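PDB 5JBD: inactive glucansucrase from Lactobacillus reuteri, which belongs to glycoside hydrolase family 70, with a parallel-stranded TIM-type barrel, accessory antiparallel beta sheets and a bound calcium ion. Local coordinates for residues V194-N199 with E760-T765; I569-N574 with S610-V615; V764-N769 with Q779-Q784. All coordinates share one frame; numbering follows the deposited sequence.

Interaction 1. Residues V194-N199 with E760-T765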
ATOM      1  N   VAL A 194     -14.070  -9.245  -6.126  1.00 28.58           N
ATOM      2  CA  VAL A 194     -15.085  -9.318  -7.122  1.00 29.49           C
ATOM      3  C   VAL A 194     -14.592  -8.500  -8.330  1.00 29.07           C
ATOM      4  O   VAL A 194     -13.977  -7.450  -8.159  1.00 28.76           O
ATOM      5  CB  VAL A 194     -16.378  -8.805  -6.428  1.00 30.93           C
ATOM      6  CG1 VAL A 194     -16.920  -7.531  -7.031  1.00 32.41           C
ATOM      7  CG2 VAL A 194     -17.382  -9.935  -6.218  1.00 30.08           C
ATOM      8  N   ILE A 195     -14.840  -8.977  -9.541  1.00 28.77           N
ATOM      9  CA  ILE A 195     -14.568  -8.175 -10.759  1.00 29.28           C
ATOM     10  C   ILE A 195     -15.840  -7.501 -11.266  1.00 29.17           C
ATOM     11  O   ILE A 195     -16.934  -8.018 -11.063  1.00 29.87           O
ATOM     12  CB  ILE A 195     -13.953  -8.994 -11.918  1.00 29.05           C
ATOM     13  CG1 ILE A 195     -14.849 -10.170 -12.344  1.00 30.20           C
ATOM     14  CG2 ILE A 195     -12.561  -9.491 -11.526  1.00 29.66           C
ATOM     15  CD1 ILE A 195     -14.342 -10.915 -13.577  1.00 32.14           C
ATOM     16  N   PHE A 196     -15.680  -6.365 -11.937  1.00 28.30           N
ATOM     17  CA  PHE A 196     -16.786  -5.685 -12.623  1.00 28.38           C
ATOM     18  C   PHE A 196     -16.814  -6.142 -14.078  1.00 29.65           C
ATOM     19  O   PHE A 196     -15.792  -6.045 -14.790  1.00 28.22           O
ATOM     20  CB  PHE A 196     -16.612  -4.163 -12.581  1.00 27.56           C
ATOM     21  CG  PHE A 196     -16.505  -3.580 -11.195  1.00 27.52           C
ATOM     22  CD1 PHE A 196     -17.059  -4.204 -10.084  1.00 27.21           C
ATOM     23  CD2 PHE A 196     -15.851  -2.373 -11.010  1.00 28.48           C
ATOM     24  CE1 PHE A 196     -16.961  -3.641  -8.831  1.00 27.36           C
ATOM     25  CE2 PHE A 196     -15.754  -1.797  -9.750  1.00 28.51           C
ATOM     26  CZ  PHE A 196     -16.305  -2.436  -8.659  1.00 28.22           C
ATOM     27  N   VAL A 197     -17.972  -6.647 -14.512  1.00 29.54           N
ATOM     28  CA  VAL A 197     -18.139  -7.183 -15.873  1.00 31.64           C
ATOM     29  C   VAL A 197     -19.213  -6.426 -16.625  1.00 31.52           C
ATOM     30  O   VAL A 197     -20.054  -5.748 -16.014  1.00 31.61           O
ATOM     31  CB  VAL A 197     -18.463  -8.699 -15.900  1.00 32.80           C
ATOM     32  CG1 VAL A 197     -17.401  -9.501 -15.140  1.00 33.80           C
ATOM     33  CG2 VAL A 197     -19.872  -9.007 -15.399  1.00 33.86           C
ATOM     34  N   ASN A 198     -19.173  -6.553 -17.946  1.00 30.93           N
ATOM     35  CA  ASN A 198     -20.132  -5.891 -18.824  1.00 32.37           C
ATOM     36  C   ASN A 198     -21.513  -6.528 -18.714  1.00 32.52           C
ATOM     37  O   ASN A 198     -21.646  -7.737 -18.540  1.00 32.79           O
ATOM     38  CB  ASN A 198     -19.664  -5.906 -20.290  1.00 32.89           C
ATOM     39  CG  ASN A 198     -18.487  -4.979 -20.545  1.00 33.32           C
ATOM     40  OD1 ASN A 198     -18.072  -4.213 -19.674  1.00 32.60           O
ATOM     41  ND2 ASN A 198     -17.931  -5.054 -21.750  1.00 34.82           N
ATOM     42  N   ASN A 199     -22.534  -5.687 -18.801  1.00 34.69           N
ATOM     43  CA  ASN A 199     -23.908  -6.148 -18.734  1.00 35.97           C
ATOM     44  C   ASN A 199     -24.844  -5.122 -19.373  1.00 36.73           C
ATOM     45  O   ASN A 199     -25.289  -4.167 -18.716  1.00 35.13           O
ATOM     46  CB  ASN A 199     -24.322  -6.438 -17.284  1.00 35.66           C
ATOM     47  CG  ASN A 199     -25.742  -6.972 -17.183  1.00 37.40           C
ATOM     48  OD1 ASN A 199     -26.363  -7.319 -18.198  1.00 39.74           O
ATOM     49  ND2 ASN A 199     -26.270  -7.034 -15.964  1.00 36.84           N
ATOM     50  N   GLU A 760     -22.853   2.489  -6.575  1.00 30.64           N
ATOM     51  CA  GLU A 760     -23.193   2.289  -7.970  1.00 32.10           C
ATOM     52  C   GLU A 760     -23.627   0.840  -8.152  1.00 32.06           C
ATOM     53  O   GLU A 760     -23.045  -0.058  -7.548  1.00 33.30           O
ATOM     54  CB  GLU A 760     -21.974   2.603  -8.841  1.00 32.49           C
ATOM     55  CG  GLU A 760     -22.250   2.687 -10.340  1.00 33.64           C
ATOM     56  CD  GLU A 760     -21.013   2.990 -11.174  1.00 33.38           C
ATOM     57  OE1 GLU A 760     -19.895   3.156 -10.615  1.00 32.16           O
ATOM     58  OE2 GLU A 760     -21.163   3.049 -12.414  1.00 36.46           O
ATOM     59  N   ALA A 761     -24.652   0.610  -8.969  1.00 31.60           N
ATOM     60  CA  ALA A 761     -25.036  -0.752  -9.320  1.00 31.40           C
ATOM     61  C   ALA A 761     -24.053  -1.253 -10.369  1.00 30.82           C
ATOM     62  O   ALA A 761     -23.985  -0.718 -11.481  1.00 31.42           O
ATOM     63  CB  ALA A 761     -26.468  -0.828  -9.833  1.00 32.31           C
ATOM     64  N   VAL A 762     -23.280  -2.260  -9.997  1.00 29.63           N
ATOM     65  CA  VAL A 762     -22.338  -2.915 -10.918  1.00 29.07           C
ATOM     66  C   VAL A 762     -22.687  -4.392 -11.015  1.00 29.13           C
ATOM     67  O   VAL A 762     -23.256  -4.949 -10.078  1.00 30.07           O
ATOM     68  CB  VAL A 762     -20.871  -2.755 -10.459  1.00 27.75           C
ATOM     69  CG1 VAL A 762     -20.398  -1.338 -10.717  1.00 28.04           C
ATOM     70  CG2 VAL A 762     -20.686  -3.110  -8.989  1.00 27.57           C
ATOM     71  N   THR A 763     -22.367  -5.014 -12.145  1.00 28.61           N
ATOM     72  CA  THR A 763     -22.549  -6.443 -12.312  1.00 28.88           C
ATOM     73  C   THR A 763     -21.211  -7.122 -11.998  1.00 30.56           C
ATOM     74  O   THR A 763     -20.175  -6.760 -12.587  1.00 29.08           O
ATOM     75  CB  THR A 763     -23.041  -6.768 -13.721  1.00 29.33           C
ATOM     76  OG1 THR A 763     -24.261  -6.053 -13.972  1.00 29.73           O
ATOM     77  CG2 THR A 763     -23.302  -8.261 -13.867  1.00 30.37           C
ATOM     78  N   VAL A 764     -21.228  -8.088 -11.072  1.00 30.94           N
ATOM     79  CA  VAL A 764     -19.983  -8.682 -10.549  1.00 31.12           C
ATOM     80  C   VAL A 764     -19.922 -10.208 -10.500  1.00 30.71           C
ATOM     81  O   VAL A 764     -20.938 -10.896 -10.552  1.00 31.56           O
ATOM     82  CB  VAL A 764     -19.653  -8.160  -9.131  1.00 31.26           C
ATOM     83  CG1 VAL A 764     -19.727  -6.636  -9.082  1.00 32.19           C
ATOM     84  CG2 VAL A 764     -20.551  -8.783  -8.064  1.00 32.47           C
ATOM     85  N   THR A 765     -18.693 -10.715 -10.380  1.00 30.72           N
ATOM     86  CA  THR A 765     -18.418 -12.151 -10.274  1.00 29.98           C
ATOM     87  C   THR A 765     -17.334 -12.346  -9.218  1.00 28.68           C
ATOM     88  O   THR A 765     -16.368 -11.572  -9.150  1.00 27.02           O
ATOM     89  CB  THR A 765     -17.962 -12.723 -11.629  1.00 31.09           C
ATOM     90  OG1 THR A 765     -19.045 -12.638 -12.558  1.00 31.54           O
ATOM     91  CG2 THR A 765     -17.516 -14.179 -11.516  1.00 31.31           C
TER
HETATM   92  O   HOH W   1     -20.206  -3.811 -13.812  1.00 25.96           O
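Phe196 lays one face of its ring over Val762 and turns an edge to Val764: CE1 lies 3.8 Å from Val762 CG2, and CD1 is 3.7 Å from Val764 CG1. CG sits anti to the carbonyl carbon, beside the backbone N (chi1 -58°); the ring beyond it lies alongside Val764 and points the same way. A flat aromatic group suits this buried face, where strands 784-791 and 841-845 supply further partners through Thr790 and Thr844. Val194 completes the apolar patch by pressing CG1 against Val764 CB at 3.5 Å, and the branched valines pack on the same sheet face as the Phe196 ring and bring no polar ends that need partners.

The backbones run antiparallel and strongly twisted, their short axes 132° apart. Ile195 and Thr765 form a hydrogen-bonded pair, with Ile195 N to Thr765 O at 3.0 Å. Farther along, Val197 N gives a straight bond to Thr763 O (2.9 Å, 175° at the hydrogen), but the strands then part, and a water accepts a hydrogen bond from Thr763 N at 3.0 Å while lying close to Val197 O. Where the backbones separate, side chains take over. Asn199 ND2 donates to Thr763 OG1 at 3.0 Å with the hydroxyl in its amide plane. The same ND2 also bonds to Lys206 O, and Thr763 OG1 to Thr209 OG1, so the buried polar groups are satisfied jointly.

Two strands far apart in sequence thus become neighbours inside a twisted antiparallel sheet, an arrangement consistent with the calcium-flanked domain B of family 70 proteins.

Interaction 2. Residues I569-N574 with S610-V615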
ATOM      1  N   ILE A 569      33.818   0.321  13.744  1.00 27.97           N
ATOM      2  CA  ILE A 569      32.905  -0.434  14.605  1.00 27.84           C
ATOM      3  C   ILE A 569      33.553  -1.775  14.928  1.00 27.49           C
ATOM      4  O   ILE A 569      34.063  -2.435  14.033  1.00 26.38           O
ATOM      5  CB  ILE A 569      31.544  -0.715  13.925  1.00 27.34           C
ATOM      6  CG1 ILE A 569      30.861   0.595  13.503  1.00 28.55           C
ATOM      7  CG2 ILE A 569      30.635  -1.526  14.856  1.00 27.33           C
ATOM      8  CD1 ILE A 569      29.570   0.401  12.734  1.00 28.53           C
ATOM      9  N   ASP A 570      33.491  -2.178  16.195  1.00 28.28           N
ATOM     10  CA  ASP A 570      33.930  -3.505  16.636  1.00 28.37           C
ATOM     11  C   ASP A 570      32.899  -4.033  17.640  1.00 28.42           C
ATOM     12  O   ASP A 570      32.117  -3.258  18.205  1.00 27.31           O
ATOM     13  CB  ASP A 570      35.335  -3.430  17.257  1.00 29.62           C
ATOM     14  CG  ASP A 570      36.143  -4.743  17.125  1.00 29.46           C
ATOM     15  OD1 ASP A 570      35.567  -5.817  16.848  1.00 28.97           O
ATOM     16  OD2 ASP A 570      37.377  -4.692  17.332  1.00 31.38           O
ATOM     17  N   THR A 571      32.888  -5.348  17.843  1.00 28.30           N
ATOM     18  CA  THR A 571      31.919  -5.996  18.732  1.00 28.40           C
ATOM     19  C   THR A 571      32.529  -6.206  20.131  1.00 29.35           C
ATOM     20  O   THR A 571      33.703  -6.563  20.248  1.00 30.56           O
ATOM     21  CB  THR A 571      31.432  -7.332  18.126  1.00 27.75           C
ATOM     22  OG1 THR A 571      30.924  -7.098  16.801  1.00 26.73           O
ATOM     23  CG2 THR A 571      30.347  -7.955  18.954  1.00 27.89           C
ATOM     24  N   THR A 572      31.707  -5.996  21.168  1.00 29.78           N
ATOM     25  CA  THR A 572      32.065  -6.267  22.579  1.00 30.37           C
ATOM     26  C   THR A 572      31.068  -7.260  23.167  1.00 31.41           C
ATOM     27  O   THR A 572      30.051  -7.566  22.543  1.00 28.87           O
ATOM     28  CB  THR A 572      32.018  -4.988  23.448  1.00 30.89           C
ATOM     29  OG1 THR A 572      30.661  -4.535  23.547  1.00 31.80           O
ATOM     30  CG2 THR A 572      32.896  -3.890  22.863  1.00 30.26           C
ATOM     31  N   GLU A 573      31.333  -7.751  24.385  1.00 34.29           N
ATOM     32  CA  GLU A 573      30.417  -8.717  25.018  1.00 35.72           C
ATOM     33  C   GLU A 573      28.992  -8.165  25.166  1.00 35.50           C
ATOM     34  O   GLU A 573      28.023  -8.913  24.996  1.00 36.98           O
ATOM     35  CB  GLU A 573      30.950  -9.203  26.385  1.00 38.46           C
ATOM     36  CG  GLU A 573      32.227 -10.051  26.323  1.00 41.10           C
ATOM     37  CD  GLU A 573      32.129 -11.331  25.490  1.00 42.27           C
ATOM     38  OE1 GLU A 573      31.027 -11.923  25.358  1.00 42.95           O
ATOM     39  OE2 GLU A 573      33.185 -11.765  24.971  1.00 44.90           O
ATOM     40  N   ASN A 574      28.873  -6.869  25.456  1.00 35.43           N
ATOM     41  CA  ASN A 574      27.565  -6.213  25.656  1.00 37.25           C
ATOM     42  C   ASN A 574      26.959  -5.531  24.423  1.00 34.34           C
ATOM     43  O   ASN A 574      25.733  -5.381  24.358  1.00 33.53           O
ATOM     44  CB  ASN A 574      27.645  -5.201  26.806  1.00 39.73           C
ATOM     45  CG  ASN A 574      27.898  -5.865  28.143  1.00 43.09           C
ATOM     46  OD1 ASN A 574      27.533  -7.029  28.369  1.00 41.56           O
ATOM     47  ND2 ASN A 574      28.534  -5.126  29.044  1.00 46.46           N
ATOM     48  N   SER A 610      24.742 -11.094  16.958  1.00 26.47           N
ATOM     49  CA  SER A 610      24.672 -12.533  17.162  1.00 26.05           C
ATOM     50  C   SER A 610      25.562 -13.182  16.105  1.00 25.96           C
ATOM     51  O   SER A 610      25.101 -13.520  14.998  1.00 25.90           O
ATOM     52  CB  SER A 610      23.231 -13.000  17.031  1.00 25.76           C
ATOM     53  OG  SER A 610      23.115 -14.380  17.320  1.00 25.49           O
ATOM     54  N   GLY A 611      26.829 -13.342  16.462  1.00 25.92           N
ATOM     55  CA  GLY A 611      27.905 -13.631  15.513  1.00 26.85           C
ATOM     56  C   GLY A 611      29.023 -12.614  15.694  1.00 25.99           C
ATOM     57  O   GLY A 611      29.562 -12.481  16.797  1.00 26.22           O
ATOM     58  N   TYR A 612      29.342 -11.869  14.640  1.00 25.19           N
ATOM     59  CA  TYR A 612      30.379 -10.835  14.720  1.00 24.54           C
ATOM     60  C   TYR A 612      30.101  -9.697  13.762  1.00 23.64           C
ATOM     61  O   TYR A 612      29.576  -9.925  12.664  1.00 23.02           O
ATOM     62  CB  TYR A 612      31.757 -11.427  14.410  1.00 24.64           C
ATOM     63  CG  TYR A 612      32.902 -10.417  14.541  1.00 24.93           C
ATOM     64  CD1 TYR A 612      33.381 -10.028  15.794  1.00 25.04           C
ATOM     65  CD2 TYR A 612      33.473  -9.819  13.404  1.00 24.43           C
ATOM     66  CE1 TYR A 612      34.402  -9.090  15.919  1.00 24.93           C
ATOM     67  CE2 TYR A 612      34.493  -8.884  13.518  1.00 23.69           C
ATOM     68  CZ  TYR A 612      34.962  -8.528  14.775  1.00 25.50           C
ATOM     69  OH  TYR A 612      35.985  -7.604  14.883  1.00 25.54           O
ATOM     70  N   LEU A 613      30.496  -8.480  14.163  1.00 23.95           N
ATOM     71  CA  LEU A 613      30.509  -7.307  13.278  1.00 24.17           C
ATOM     72  C   LEU A 613      31.786  -6.509  13.485  1.00 24.95           C
ATOM     73  O   LEU A 613      32.136  -6.166  14.624  1.00 28.27           O
ATOM     74  CB  LEU A 613      29.280  -6.396  13.514  1.00 24.15           C
ATOM     75  CG  LEU A 613      29.223  -5.105  12.664  1.00 24.34           C
ATOM     76  CD1 LEU A 613      29.248  -5.410  11.160  1.00 23.36           C
ATOM     77  CD2 LEU A 613      28.008  -4.265  13.029  1.00 23.81           C
ATOM     78  N   GLY A 614      32.481  -6.210  12.385  1.00 23.02           N
ATOM     79  CA  GLY A 614      33.620  -5.294  12.409  1.00 23.21           C
ATOM     80  C   GLY A 614      33.660  -4.441  11.150  1.00 22.75           C
ATOM     81  O   GLY A 614      33.376  -4.943  10.069  1.00 24.00           O
ATOM     82  N   VAL A 615      34.037  -3.170  11.279  1.00 22.33           N
ATOM     83  CA  VAL A 615      34.182  -2.284  10.123  1.00 23.06           C
ATOM     84  C   VAL A 615      35.457  -1.440  10.217  1.00 23.49           C
ATOM     85  O   VAL A 615      35.707  -0.795  11.267  1.00 24.37           O
ATOM     86  CB  VAL A 615      32.950  -1.367   9.969  1.00 23.32           C
ATOM     87  CG1 VAL A 615      33.061  -0.543   8.680  1.00 25.00           C
ATOM     88  CG2 VAL A 615      31.679  -2.200   9.978  1.00 22.00           C
TER
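Ile569 and Val615 pair where strands 564-571 and 612-618 adjoin in an antiparallel beta sheet separate from the barrel, consistent with domain C of the family: Val615 N donates to Ile569 O at 2.9 Å, while the return bond from Ile569 N is weak. On the face carrying these two residues the contact is aliphatic, with Ile569 CG2 4.2 Å from Leu613 CD2; branched side chains suit a buried sheet face, and Leu613 packs against helix 446-455.

Toward the other end a side chain replaces the backbone ladder. Thr571 OG1 donates to Leu613 O at 2.7 Å, in the carbonyl plane and on a lone pair. Asp570 OD1 accepts a hydrogen bond from Thr571 N and lies 2.7 Å from Tyr612 OH, in a weak bond whose proton has another acceptor within reach. The carboxylate and ring planes stand 90° apart.

A second shell fixes that carboxylate, for Asp570 OD2 is bonded to Asn567, Ser583 and Asn585. Glycine suits position 611, where the chain turns a corner and a CB would jam against Ser610 O, and also 614, where a CB would run into the Tyr612 hydroxyl. Gly614 CA approaches Ile569 O to 3.3 Å in a CA-H...O contact.

Interaction 3. Residues V764-N769 with Q779-Q784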
ATOM      1  N   VAL A 764     -21.228  -8.088 -11.072  1.00 30.94           N
ATOM      2  CA  VAL A 764     -19.983  -8.682 -10.549  1.00 31.12           C
ATOM      3  C   VAL A 764     -19.922 -10.208 -10.500  1.00 30.71           C
ATOM      4  O   VAL A 764     -20.938 -10.896 -10.552  1.00 31.56           O
ATOM      5  CB  VAL A 764     -19.653  -8.160  -9.131  1.00 31.26           C
ATOM      6  CG1 VAL A 764     -19.727  -6.636  -9.082  1.00 32.19           C
ATOM      7  CG2 VAL A 764     -20.551  -8.783  -8.064  1.00 32.47           C
ATOM      8  N   THR A 765     -18.693 -10.715 -10.380  1.00 30.72           N
ATOM      9  CA  THR A 765     -18.418 -12.151 -10.274  1.00 29.98           C
ATOM     10  C   THR A 765     -17.334 -12.346  -9.218  1.00 28.68           C
ATOM     11  O   THR A 765     -16.368 -11.572  -9.150  1.00 27.02           O
ATOM     12  CB  THR A 765     -17.962 -12.723 -11.629  1.00 31.09           C
ATOM     13  OG1 THR A 765     -19.045 -12.638 -12.558  1.00 31.54           O
ATOM     14  CG2 THR A 765     -17.516 -14.179 -11.516  1.00 31.31           C
ATOM     15  N   ARG A 766     -17.504 -13.380  -8.396  1.00 28.44           N
ATOM     16  CA  ARG A 766     -16.586 -13.675  -7.293  1.00 27.85           C
ATOM     17  C   ARG A 766     -15.305 -14.299  -7.862  1.00 27.67           C
ATOM     18  O   ARG A 766     -15.362 -15.358  -8.461  1.00 26.78           O
ATOM     19  CB  ARG A 766     -17.247 -14.666  -6.318  1.00 29.07           C
ATOM     20  CG  ARG A 766     -16.424 -15.040  -5.092  1.00 28.71           C
ATOM     21  CD  ARG A 766     -16.314 -13.890  -4.118  1.00 28.62           C
ATOM     22  NE  ARG A 766     -15.532 -14.281  -2.945  1.00 28.81           N
ATOM     23  CZ  ARG A 766     -14.196 -14.362  -2.899  1.00 28.79           C
ATOM     24  NH1 ARG A 766     -13.460 -14.089  -3.977  1.00 28.52           N
ATOM     25  NH2 ARG A 766     -13.591 -14.733  -1.761  1.00 28.30           N
ATOM     26  N   THR A 767     -14.164 -13.653  -7.625  1.00 28.31           N
ATOM     27  CA  THR A 767     -12.890 -14.104  -8.192  1.00 27.87           C
ATOM     28  C   THR A 767     -11.744 -14.124  -7.194  1.00 28.04           C
ATOM     29  O   THR A 767     -11.835 -13.541  -6.106  1.00 27.66           O
ATOM     30  CB  THR A 767     -12.443 -13.197  -9.360  1.00 27.71           C
ATOM     31  OG1 THR A 767     -12.100 -11.895  -8.867  1.00 26.67           O
ATOM     32  CG2 THR A 767     -13.532 -13.090 -10.417  1.00 28.54           C
ATOM     33  N   ASN A 768     -10.654 -14.782  -7.605  1.00 27.92           N
ATOM     34  CA  ASN A 768      -9.368 -14.667  -6.917  1.00 28.85           C
ATOM     35  C   ASN A 768      -8.678 -13.353  -7.331  1.00 28.29           C
ATOM     36  O   ASN A 768      -9.274 -12.521  -8.040  1.00 26.61           O
ATOM     37  CB  ASN A 768      -8.492 -15.908  -7.196  1.00 29.90           C
ATOM     38  CG  ASN A 768      -8.025 -16.017  -8.644  1.00 32.00           C
ATOM     39  OD1 ASN A 768      -8.146 -15.087  -9.447  1.00 30.74           O
ATOM     40  ND2 ASN A 768      -7.478 -17.180  -8.987  1.00 33.01           N
ATOM     41  N   ASN A 769      -7.424 -13.183  -6.919  1.00 27.77           N
ATOM     42  CA  ASN A 769      -6.679 -11.947  -7.203  1.00 26.96           C
ATOM     43  C   ASN A 769      -6.221 -11.765  -8.665  1.00 27.06           C
ATOM     44  O   ASN A 769      -5.643 -10.731  -9.003  1.00 25.64           O
ATOM     45  CB  ASN A 769      -5.507 -11.783  -6.239  1.00 26.64           C
ATOM     46  CG  ASN A 769      -4.450 -12.869  -6.384  1.00 26.78           C
ATOM     47  OD1 ASN A 769      -4.601 -13.819  -7.156  1.00 25.45           O
ATOM     48  ND2 ASN A 769      -3.397 -12.753  -5.593  1.00 26.13           N
ATOM     49  N   GLN A 779     -19.376 -22.799  -2.944  1.00 42.70           N
ATOM     50  CA  GLN A 779     -20.329 -21.760  -3.350  1.00 42.50           C
ATOM     51  C   GLN A 779     -19.646 -20.676  -4.164  1.00 39.95           C
ATOM     52  O   GLN A 779     -18.457 -20.396  -3.977  1.00 38.32           O
ATOM     53  CB  GLN A 779     -20.975 -21.111  -2.130  1.00 44.88           C
ATOM     54  CG  GLN A 779     -21.817 -22.044  -1.266  1.00 49.33           C
ATOM     55  CD  GLN A 779     -23.146 -22.414  -1.924  1.00 54.64           C
ATOM     56  OE1 GLN A 779     -23.325 -23.530  -2.430  1.00 56.06           O
ATOM     57  NE2 GLN A 779     -24.087 -21.472  -1.920  1.00 56.98           N
ATOM     58  N   THR A 780     -20.407 -20.068  -5.068  1.00 37.92           N
ATOM     59  CA  THR A 780     -19.904 -18.964  -5.882  1.00 35.36           C
ATOM     60  C   THR A 780     -21.049 -18.046  -6.310  1.00 34.78           C
ATOM     61  O   THR A 780     -22.219 -18.328  -6.026  1.00 33.76           O
ATOM     62  CB  THR A 780     -19.129 -19.490  -7.121  1.00 34.48           C
ATOM     63  OG1 THR A 780     -18.392 -18.417  -7.730  1.00 33.26           O
ATOM     64  CG2 THR A 780     -20.066 -20.137  -8.156  1.00 35.05           C
ATOM     65  N   TYR A 781     -20.697 -16.952  -6.982  1.00 32.96           N
ATOM     66  CA  TYR A 781     -21.676 -16.133  -7.711  1.00 32.65           C
ATOM     67  C   TYR A 781     -21.046 -15.447  -8.917  1.00 32.75           C
ATOM     68  O   TYR A 781     -19.863 -15.126  -8.895  1.00 30.31           O
ATOM     69  CB  TYR A 781     -22.351 -15.105  -6.798  1.00 31.69           C
ATOM     70  CG  TYR A 781     -21.448 -14.258  -5.939  1.00 29.96           C
ATOM     71  CD1 TYR A 781     -20.944 -13.046  -6.406  1.00 29.00           C
ATOM     72  CD2 TYR A 781     -21.146 -14.631  -4.632  1.00 29.37           C
ATOM     73  CE1 TYR A 781     -20.135 -12.248  -5.604  1.00 28.85           C
ATOM     74  CE2 TYR A 781     -20.339 -13.837  -3.815  1.00 29.05           C
ATOM     75  CZ  TYR A 781     -19.838 -12.644  -4.302  1.00 28.29           C
ATOM     76  OH  TYR A 781     -19.035 -11.859  -3.501  1.00 27.93           O
ATOM     77  N   ALA A 782     -21.852 -15.258  -9.966  1.00 33.92           N
ATOM     78  CA  ALA A 782     -21.418 -14.611 -11.207  1.00 34.68           C
ATOM     79  C   ALA A 782     -22.526 -13.736 -11.764  1.00 36.24           C
ATOM     80  O   ALA A 782     -23.712 -14.077 -11.650  1.00 36.64           O
ATOM     81  CB  ALA A 782     -21.024 -15.660 -12.244  1.00 35.89           C
ATOM     82  N   ASN A 783     -22.137 -12.617 -12.370  1.00 34.78           N
ATOM     83  CA  ASN A 783     -23.073 -11.741 -13.079  1.00 34.79           C
ATOM     84  C   ASN A 783     -24.227 -11.265 -12.184  1.00 34.24           C
ATOM     85  O   ASN A 783     -25.389 -11.256 -12.602  1.00 33.48           O
ATOM     86  CB  ASN A 783     -23.595 -12.436 -14.357  1.00 35.49           C
ATOM     87  CG  ASN A 783     -22.467 -12.860 -15.293  1.00 35.52           C
ATOM     88  OD1 ASN A 783     -22.248 -14.057 -15.528  1.00 35.10           O
ATOM     89  ND2 ASN A 783     -21.743 -11.889 -15.817  1.00 33.57           N
ATOM     90  N   GLN A 784     -23.890 -10.884 -10.951  1.00 33.85           N
ATOM     91  CA  GLN A 784     -24.862 -10.421  -9.964  1.00 33.89           C
ATOM     92  C   GLN A 784     -24.736  -8.929  -9.777  1.00 32.56           C
ATOM     93  O   GLN A 784     -23.625  -8.410  -9.659  1.00 32.22           O
ATOM     94  CB  GLN A 784     -24.630 -11.089  -8.605  1.00 34.40           C
ATOM     95  CG  GLN A 784     -24.900 -12.582  -8.556  1.00 35.93           C
ATOM     96  CD  GLN A 784     -26.305 -12.946  -8.973  1.00 37.77           C
ATOM     97  OE1 GLN A 784     -27.281 -12.375  -8.491  1.00 38.41           O
ATOM     98  NE2 GLN A 784     -26.416 -13.911  -9.880  1.00 39.81           N
TER
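Val764 and Gln784 exchange backbone bonds in an antiparallel pair, Val764 N to Gln784 O at 2.8 Å and Gln784 N to Val764 O at 3.0 Å, while Asn783 also faces Val764 and makes the site a G1 beta bulge. The extra residue takes up left-handed backbone angles, which asparagine tolerates better than most side chains other than glycine. Beyond the bulge the backbones still meet at Arg766, whose N makes a nearly straight bond to Tyr781 O at 3.0 Å.

Thr765 uses its hydroxyl to secure the bulge. Its OG1 accepts a hydrogen bond from Asn783 N at 3.1 Å, and Ala782 is small enough to bring CB alongside both OG1 and CG2. A short beta-branched residue with an oxygen on one branch suits a place where one branch meets a backbone N-H and the other packs near the Ala782 methyl.

The larger overlap is between Arg766 and Tyr781. Arg766 CB sits over the centre of the ring, 3.8 Å from its centroid, as a CH-pi contact, and CD continues across to lie 3.5 Å from Tyr781 OH. The bend at chi2 (71°) brings CD over toward that hydroxyl; the guanidinium plane is inclined 59° to the ring. Val764 CG2 approaches the ring edge at CE1. Both polar ends find partners beyond this strand pair: Arg766 pairs with Asp192 and bonds to Leu173 O and Ser191 O, and Tyr781 OH bonds to Glu172 O. The buried cation is thus fixed by one carboxylate and several carbonyls.

On the strand side of the bulge, Gln784 folds its side chain back on its own segment, and NE2 donates to Ala782 O at 3.2 Å.

Interactions 1 and 3 are neighbours, their centres about 9 Å apart. They share Val764 and Thr765 of strand 758-767, which pairs with strand 193-197 on one side and with strand 784-791 on the other, and Val194 CG2 meets Tyr781 CE1 across the two contacts. Interaction 2 lies on the opposite side of the chain's centre, about 59 Å from interaction 1 between centres, in a separate antiparallel sheet. Along the sequence it falls between the two halves of interaction 1 and closes before interaction 3 opens. Interaction 1 joins early and late parts of the chain, whereas interactions 2 and 3 close short loops, consistent with family 70 domains built from separate chain segments.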